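5-carboxymethyl-2-hydroxymuconate semialdehyde dehydrogenase (Thermus thermophilus, PDB 2D4E) probably catalyses the NAD-dependent oxidation of 5-carboxymethyl-2-hydroxymuconate semialdehyde to the corresponding acid. Local coordinates at residues 85-88 with 89-92; 139-142 with 143-146; 125-128 with 129-133. All coordinates share one frame; numbering follows the deposited sequence.

How the contacts relate
The three contacts follow one another along the chain in the order contact 1, contact 3, contact 2, and all belong to the aldehyde dehydrogenase fold. Contact 1 is the first two turns of helix 85-101. Contact 3 is the middle of helix 118-136, with its centre about 15 Å from that of contact 1. The two helices pack where Leu92 meets Phe132. Contact 2 is the turn that leads from helix 118-136 to strand 145-147. It touches the start of helix 85-101 through Ala139 and Glu140, and the two centres are about 14 Å apart. Contacts 2 and 3 do not touch. The set runs from contact 3, whose Arg127 side chain is about 11 Å from the bound NAD, out to the subunit interfaces around contact 2.

Contact 1. Residues 85-88 with 89-92; sequences AKER and KRYL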
loop_
_atom_site.group_PDB
_atom_site.type_symbol
_atom_site.label_atom_id
_atom_site.label_comp_id
_atom_site.label_asym_id
_atom_site.label_seq_id
_atom_site.Cartn_x
_atom_site.Cartn_y
_atom_site.Cartn_z
ATOM N N ALA C 85 6.578 -19.736 -7.711
ATOM C CA ALA C 85 6.437 -19.350 -6.311
ATOM C C ALA C 85 5.649 -20.398 -5.540
ATOM O O ALA C 85 5.941 -20.673 -4.386
ATOM C CB ALA C 85 5.756 -17.991 -6.202
ATOM N N LYS C 86 4.651 -20.983 -6.190
ATOM C CA LYS C 86 3.831 -22.005 -5.561
ATOM C C LYS C 86 4.697 -23.198 -5.160
ATOM O O LYS C 86 4.470 -23.824 -4.122
ATOM C CB LYS C 86 2.735 -22.460 -6.526
ATOM C CG LYS C 86 1.828 -23.549 -5.979
ATOM C CD LYS C 86 0.792 -23.960 -7.016
ATOM C CE LYS C 86 -0.132 -25.050 -6.490
ATOM N NZ LYS C 86 -1.180 -25.373 -7.497
ATOM N N GLU C 87 5.696 -23.502 -5.982
ATOM C CA GLU C 87 6.588 -24.620 -5.703
ATOM C C GLU C 87 7.560 -24.287 -4.572
ATOM O O GLU C 87 7.884 -25.154 -3.757
ATOM C CB GLU C 87 7.360 -25.012 -6.969
ATOM C CG GLU C 87 8.365 -26.146 -6.779
ATOM C CD GLU C 87 7.719 -27.491 -6.457
ATOM O OE1 GLU C 87 8.462 -28.498 -6.406
ATOM O OE2 GLU C 87 6.484 -27.552 -6.256
ATOM N N ARG C 88 8.031 -23.041 -4.516
ATOM C CA ARG C 88 8.945 -22.650 -3.446
ATOM C C ARG C 88 8.146 -22.655 -2.150
ATOM O O ARG C 88 8.660 -23.002 -1.085
ATOM C CB ARG C 88 9.532 -21.256 -3.695
ATOM C CG ARG C 88 10.401 -21.156 -4.942
ATOM C CD ARG C 88 11.384 -19.996 -4.846
ATOM N NE ARG C 88 10.734 -18.702 -4.645
ATOM C CZ ARG C 88 10.130 -18.010 -5.602
ATOM N NH1 ARG C 88 10.091 -18.476 -6.844
ATOM N NH2 ARG C 88 9.569 -16.842 -5.319
ATOM N N LYS C 89 6.875 -22.274 -2.250
ATOM C CA LYS C 89 5.994 -22.266 -1.091
ATOM C C LYS C 89 5.886 -23.696 -0.558
ATOM O O LYS C 89 5.918 -23.924 0.653
ATOM C CB LYS C 89 4.606 -21.753 -1.481
ATOM C CG LYS C 89 3.547 -21.906 -0.389
ATOM C CD LYS C 89 2.180 -21.426 -0.867
ATOM C CE LYS C 89 1.167 -21.487 0.259
ATOM N NZ LYS C 89 -0.136 -20.851 -0.092
ATOM N N ARG C 90 5.768 -24.659 -1.470
ATOM C CA ARG C 90 5.660 -26.060 -1.074
ATOM C C ARG C 90 6.907 -26.483 -0.305
ATOM O O ARG C 90 6.810 -27.155 0.720
ATOM C CB ARG C 90 5.477 -26.964 -2.298
ATOM C CG ARG C 90 5.244 -28.434 -1.941
ATOM C CD ARG C 90 5.271 -29.324 -3.179
ATOM N NE ARG C 90 6.581 -29.341 -3.825
ATOM C CZ ARG C 90 7.675 -29.877 -3.292
ATOM N NH1 ARG C 90 7.626 -30.446 -2.092
ATOM N NH2 ARG C 90 8.817 -29.857 -3.965
ATOM N N TYR C 91 8.073 -26.092 -0.802
ATOM C CA TYR C 91 9.323 -26.427 -0.133
ATOM C C TYR C 91 9.406 -25.830 1.275
ATOM O O TYR C 91 9.754 -26.530 2.215
ATOM C CB TYR C 91 10.517 -25.937 -0.944
ATOM C CG TYR C 91 10.926 -26.839 -2.077
ATOM C CD1 TYR C 91 10.872 -26.394 -3.391
ATOM C CD2 TYR C 91 11.429 -28.115 -1.830
ATOM C CE1 TYR C 91 11.313 -27.188 -4.437
ATOM C CE2 TYR C 91 11.878 -28.926 -2.875
ATOM C CZ TYR C 91 11.817 -28.451 -4.175
ATOM O OH TYR C 91 12.266 -29.225 -5.217
ATOM N N LEU C 92 9.096 -24.542 1.422
ATOM C CA LEU C 92 9.156 -23.916 2.742
ATOM C C LEU C 92 8.238 -24.638 3.724
ATOM O O LEU C 92 8.607 -24.867 4.872
ATOM C CB LEU C 92 8.773 -22.430 2.680
ATOM C CG LEU C 92 9.658 -21.473 1.874
ATOM C CD1 LEU C 92 9.339 -20.047 2.284
ATOM C CD2 LEU C 92 11.118 -21.748 2.137
HETATM O O HOH W 1 10.712 -28.824 -8.300
#
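Glu87 and Arg90 both start with CG anti to the backbone N, chi1 178° and -175°, which lays the two side chains alongside each other on one flank of the helix. Glu87 then bends at its second torsion and Arg90 at its third. These bends bring carboxylate and guanidinium together in a salt bridge. The arginine grips side-on, with one nitrogen for each oxygen. Arg90 NH2 donates to Glu87 OE1 at 2.8 Å, and Arg90 NE donates to Glu87 OE2 at 3.0 Å. Both oxygens lie near the guanidinium plane, but both are met from above the carboxylate plane, and the two planes are 54° apart.

This is an i to i+3 ion pair on the first turns of helix 85-101. Backbone bonds from Lys89 N to Ala85 O and from Leu92 N to Arg88 O belong to the same helix. Arg90 NH2 also lies over one face of the Tyr91 ring, toward its rim. Tyr91 CE1 is 3.9 Å from Glu87 CG. A water donates to Glu87 OE1 and has a weak link to Tyr91 OH. With an alanine in place of Glu87, the Arg90 guanidinium would probably lose both carboxylate acceptors and be freer to turn. On other sides of the helix, Lys89 forms a salt bridge with Glu137, and Arg88 NH2 bonds to Ala188 O.

Contact 2. Residues 139-142 with 143-146; sequences AEHA and MEDR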
loop_
_atom_site.group_PDB
_atom_site.type_symbol
_atom_site.label_atom_id
_atom_site.label_comp_id
_atom_site.label_asym_id
_atom_site.label_seq_id
_atom_site.Cartn_x
_atom_site.Cartn_y
_atom_site.Cartn_z
ATOM N N ALA C 139 5.836 -15.880 -0.686
ATOM C CA ALA C 139 6.489 -16.271 -1.929
ATOM C C ALA C 139 5.682 -15.896 -3.178
ATOM O O ALA C 139 6.228 -15.352 -4.142
ATOM C CB ALA C 139 6.773 -17.782 -1.917
ATOM N N GLU C 140 4.382 -16.168 -3.153
ATOM C CA GLU C 140 3.517 -15.866 -4.291
ATOM C C GLU C 140 3.168 -14.388 -4.477
ATOM O O GLU C 140 2.467 -14.028 -5.427
ATOM C CB GLU C 140 2.228 -16.681 -4.189
ATOM C CG GLU C 140 2.418 -18.163 -4.455
ATOM C CD GLU C 140 1.194 -18.981 -4.097
ATOM O OE1 GLU C 140 1.132 -20.163 -4.498
ATOM O OE2 GLU C 140 0.296 -18.445 -3.407
ATOM N N HIS C 141 3.656 -13.534 -3.582
ATOM C CA HIS C 141 3.389 -12.095 -3.668
ATOM C C HIS C 141 4.693 -11.336 -3.825
ATOM O O HIS C 141 4.699 -10.105 -3.882
ATOM C CB HIS C 141 2.704 -11.601 -2.388
ATOM C CG HIS C 141 1.373 -12.232 -2.129
ATOM N ND1 HIS C 141 0.240 -11.896 -2.837
ATOM C CD2 HIS C 141 1.000 -13.202 -1.260
ATOM C CE1 HIS C 141 -0.773 -12.631 -2.416
ATOM N NE2 HIS C 141 -0.338 -13.431 -1.460
ATOM N N ALA C 142 5.792 -12.076 -3.903
ATOM C CA ALA C 142 7.126 -11.491 -3.978
ATOM C C ALA C 142 7.466 -10.599 -5.171
ATOM O O ALA C 142 8.447 -9.857 -5.120
ATOM C CB ALA C 142 8.168 -12.599 -3.842
ATOM N N MET C 143 6.674 -10.654 -6.236
ATOM C CA MET C 143 6.951 -9.824 -7.412
ATOM C C MET C 143 6.053 -8.600 -7.463
ATOM O O MET C 143 6.281 -7.685 -8.245
ATOM C CB MET C 143 6.743 -10.626 -8.703
ATOM C CG MET C 143 7.661 -11.826 -8.868
ATOM S SD MET C 143 7.300 -12.683 -10.410
ATOM C CE MET C 143 7.996 -11.509 -11.611
ATOM N N GLU C 144 5.040 -8.591 -6.609
ATOM C CA GLU C 144 4.056 -7.523 -6.575
ATOM C C GLU C 144 4.478 -6.116 -6.153
ATOM O O GLU C 144 5.253 -5.924 -5.213
ATOM C CB GLU C 144 2.881 -7.955 -5.690
ATOM C CG GLU C 144 2.212 -9.248 -6.118
ATOM C CD GLU C 144 1.180 -9.734 -5.113
ATOM O OE1 GLU C 144 0.620 -10.841 -5.311
ATOM O OE2 GLU C 144 0.928 -9.011 -4.126
ATOM N N ASP C 145 3.955 -5.133 -6.879
ATOM C CA ASP C 145 4.168 -3.744 -6.536
ATOM C C ASP C 145 3.064 -2.843 -7.067
ATOM O O ASP C 145 1.890 -3.098 -6.804
ATOM C CB ASP C 145 5.534 -3.194 -6.958
ATOM C CG ASP C 145 5.922 -1.961 -6.135
ATOM O OD1 ASP C 145 6.465 -0.981 -6.691
ATOM O OD2 ASP C 145 5.674 -1.974 -4.909
ATOM N N ARG C 146 3.423 -1.825 -7.843
ATOM C CA ARG C 146 2.429 -0.842 -8.286
ATOM C C ARG C 146 2.333 -0.461 -9.768
ATOM O O ARG C 146 3.173 -0.839 -10.587
ATOM C CB ARG C 146 2.660 0.441 -7.474
ATOM C CG ARG C 146 2.740 0.218 -5.956
ATOM C CD ARG C 146 3.073 1.507 -5.191
ATOM N NE ARG C 146 2.087 2.555 -5.449
ATOM C CZ ARG C 146 2.205 3.825 -5.067
ATOM N NH1 ARG C 146 3.277 4.232 -4.396
ATOM N NH2 ARG C 146 1.243 4.695 -5.362
HETATM O O HOH W 2 3.974 -12.134 -7.022
#
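His141 and Glu144 lie side by side and point the same way. Their flat groups are almost perpendicular, with the ring and carboxylate planes 83° apart. The carboxylate comes to the edge of the ring at ND1. His141 ND1 donates to Glu144 OE1 at 2.7 Å, and this oxygen is met on its syn side, though out of the carboxylate plane. The bond is bent, with an N-H...O angle of 144°. A weak second bond runs from His141 ND1 to Glu144 OE2 at 3.2 Å, so one N-H is shared unequally between two oxygens. Glu144 reaches the ring with CG anti to its carbonyl carbon, chi1 -57°, and the chain extended beyond. Its CD comes within 3.5 Å of His141 CA, so the acid folds back against the residue it binds.

Residues 141-144 form a type I beta turn, closed by Glu144 N to His141 O at 3.1 Å, which is consistent with both side chains lying on one flank. A water also spans the turn: it accepts from Met143 N and lies 2.9 Å from Glu140 O, to which it can donate. Met143 packs on Pro149 of the second subunit and on Leu454 of the third, while His141 packs on Tyr138 of the fourth.

The turn carries the chain from helix 118-136 into strand 145-147. Glu140 rests against the start of helix 85-101, and Asp145 and Arg146 pair antiparallel with a strand of the second subunit, continuing the sheet across the interface.

Contact 3. Residues 125-128 with 129-133; sequences VARA and AENFA
Asn131 OD1 accepts two bonds from the Arg127 guanidinium, one good and one weak. Arg127 NH1 donates to it at 3.0 Å, with an N-H...O angle of 156°. Arg127 NH2 is at 3.5 Å from Asn131 OD1 and adds the weak bond. The oxygen sits at the edge of the guanidinium, near its plane. The amide is turned 87° from that plane, and NH1 meets the oxygen from above the carbonyl plane. Bends at the second and third torsions curl the Arg127 chain forward toward Glu130 and Asn131. The same NH1 forms a salt bridge with Glu130 OE1 at 3.2 Å, and that oxygen also lies 3.2 Å from Arg127 CD.

These are i to i+3 and i to i+4 pairs along helix 118-136. The backbone bond from Asn131 N to Arg127 O is 2.8 Å long. On another side of the helix, Phe132 packs on Leu92, Ile95 and Ile99 of helix 85-101.

Asn131 uses both ends of its amide, since ND2 bonds to Thr180 OG1 of helix 175-188. Arg127 thus helps fix the rotation of the amide that joins two helices, and the nearby Glu130 carboxylate probably offsets part of the arginine's charge.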
loop_
_atom_site.group_PDB
_atom_site.type_symbol
_atom_site.label_atom_id
_atom_site.label_comp_id
_atom_site.label_asym_id
_atom_site.label_seq_id
_atom_site.Cartn_x
_atom_site.Cartn_y
_atom_site.Cartn_z
ATOM N N VAL C 125 12.449 -23.600 18.561
ATOM C CA VAL C 125 12.364 -24.484 17.404
ATOM C C VAL C 125 11.009 -24.242 16.753
ATOM O O VAL C 125 10.890 -24.228 15.532
ATOM C CB VAL C 125 12.473 -25.970 17.797
ATOM C CG1 VAL C 125 12.167 -26.849 16.589
ATOM C CG2 VAL C 125 13.872 -26.267 18.314
ATOM N N ALA C 126 9.984 -24.053 17.574
ATOM C CA ALA C 126 8.655 -23.787 17.047
ATOM C C ALA C 126 8.669 -22.464 16.263
ATOM O O ALA C 126 8.053 -22.356 15.203
ATOM C CB ALA C 126 7.639 -23.727 18.190
ATOM N N ARG C 127 9.376 -21.461 16.780
ATOM C CA ARG C 127 9.465 -20.171 16.092
ATOM C C ARG C 127 10.214 -20.336 14.772
ATOM O O ARG C 127 9.894 -19.682 13.784
ATOM C CB ARG C 127 10.187 -19.134 16.961
ATOM C CG ARG C 127 9.309 -18.470 18.015
ATOM C CD ARG C 127 8.323 -17.459 17.396
ATOM N NE ARG C 127 8.988 -16.302 16.778
ATOM C CZ ARG C 127 9.344 -16.218 15.495
ATOM N NH1 ARG C 127 9.097 -17.219 14.657
ATOM N NH2 ARG C 127 9.969 -15.134 15.052
ATOM N N ALA C 128 11.219 -21.205 14.769
ATOM C CA ALA C 128 12.004 -21.461 13.567
ATOM C C ALA C 128 11.101 -22.071 12.501
ATOM O O ALA C 128 11.153 -21.688 11.331
ATOM C CB ALA C 128 13.148 -22.406 13.882
ATOM N N ALA C 129 10.277 -23.030 12.907
ATOM C CA ALA C 129 9.356 -23.663 11.974
ATOM C C ALA C 129 8.398 -22.582 11.466
ATOM O O ALA C 129 8.107 -22.507 10.267
ATOM C CB ALA C 129 8.587 -24.778 12.672
ATOM N N GLU C 130 7.922 -21.743 12.383
ATOM C CA GLU C 130 7.010 -20.655 12.032
ATOM C C GLU C 130 7.631 -19.681 11.030
ATOM O O GLU C 130 6.923 -19.100 10.205
ATOM C CB GLU C 130 6.579 -19.884 13.284
ATOM C CG GLU C 130 5.738 -18.639 12.988
ATOM C CD GLU C 130 5.209 -17.958 14.249
ATOM O OE1 GLU C 130 6.006 -17.720 15.188
ATOM O OE2 GLU C 130 3.996 -17.654 14.297
ATOM N N ASN C 131 8.945 -19.492 11.111
ATOM C CA ASN C 131 9.624 -18.596 10.186
ATOM C C ASN C 131 9.384 -19.076 8.751
ATOM O O ASN C 131 9.096 -18.275 7.863
ATOM C CB ASN C 131 11.133 -18.541 10.473
ATOM C CG ASN C 131 11.471 -17.679 11.684
ATOM O OD1 ASN C 131 10.685 -16.819 12.091
ATOM N ND2 ASN C 131 12.656 -17.893 12.253
ATOM N N PHE C 132 9.491 -20.382 8.532
ATOM C CA PHE C 132 9.271 -20.939 7.198
ATOM C C PHE C 132 7.793 -20.958 6.811
ATOM O O PHE C 132 7.438 -20.639 5.678
ATOM C CB PHE C 132 9.853 -22.354 7.097
ATOM C CG PHE C 132 11.350 -22.381 6.993
ATOM C CD1 PHE C 132 12.141 -22.526 8.128
ATOM C CD2 PHE C 132 11.971 -22.216 5.756
ATOM C CE1 PHE C 132 13.534 -22.502 8.035
ATOM C CE2 PHE C 132 13.358 -22.190 5.650
ATOM C CZ PHE C 132 14.142 -22.332 6.796
ATOM N N ALA C 133 6.931 -21.325 7.752
ATOM C CA ALA C 133 5.503 -21.366 7.476
ATOM C C ALA C 133 5.003 -19.964 7.141
ATOM O O ALA C 133 4.127 -19.785 6.285
ATOM C CB ALA C 133 4.748 -21.918 8.683
#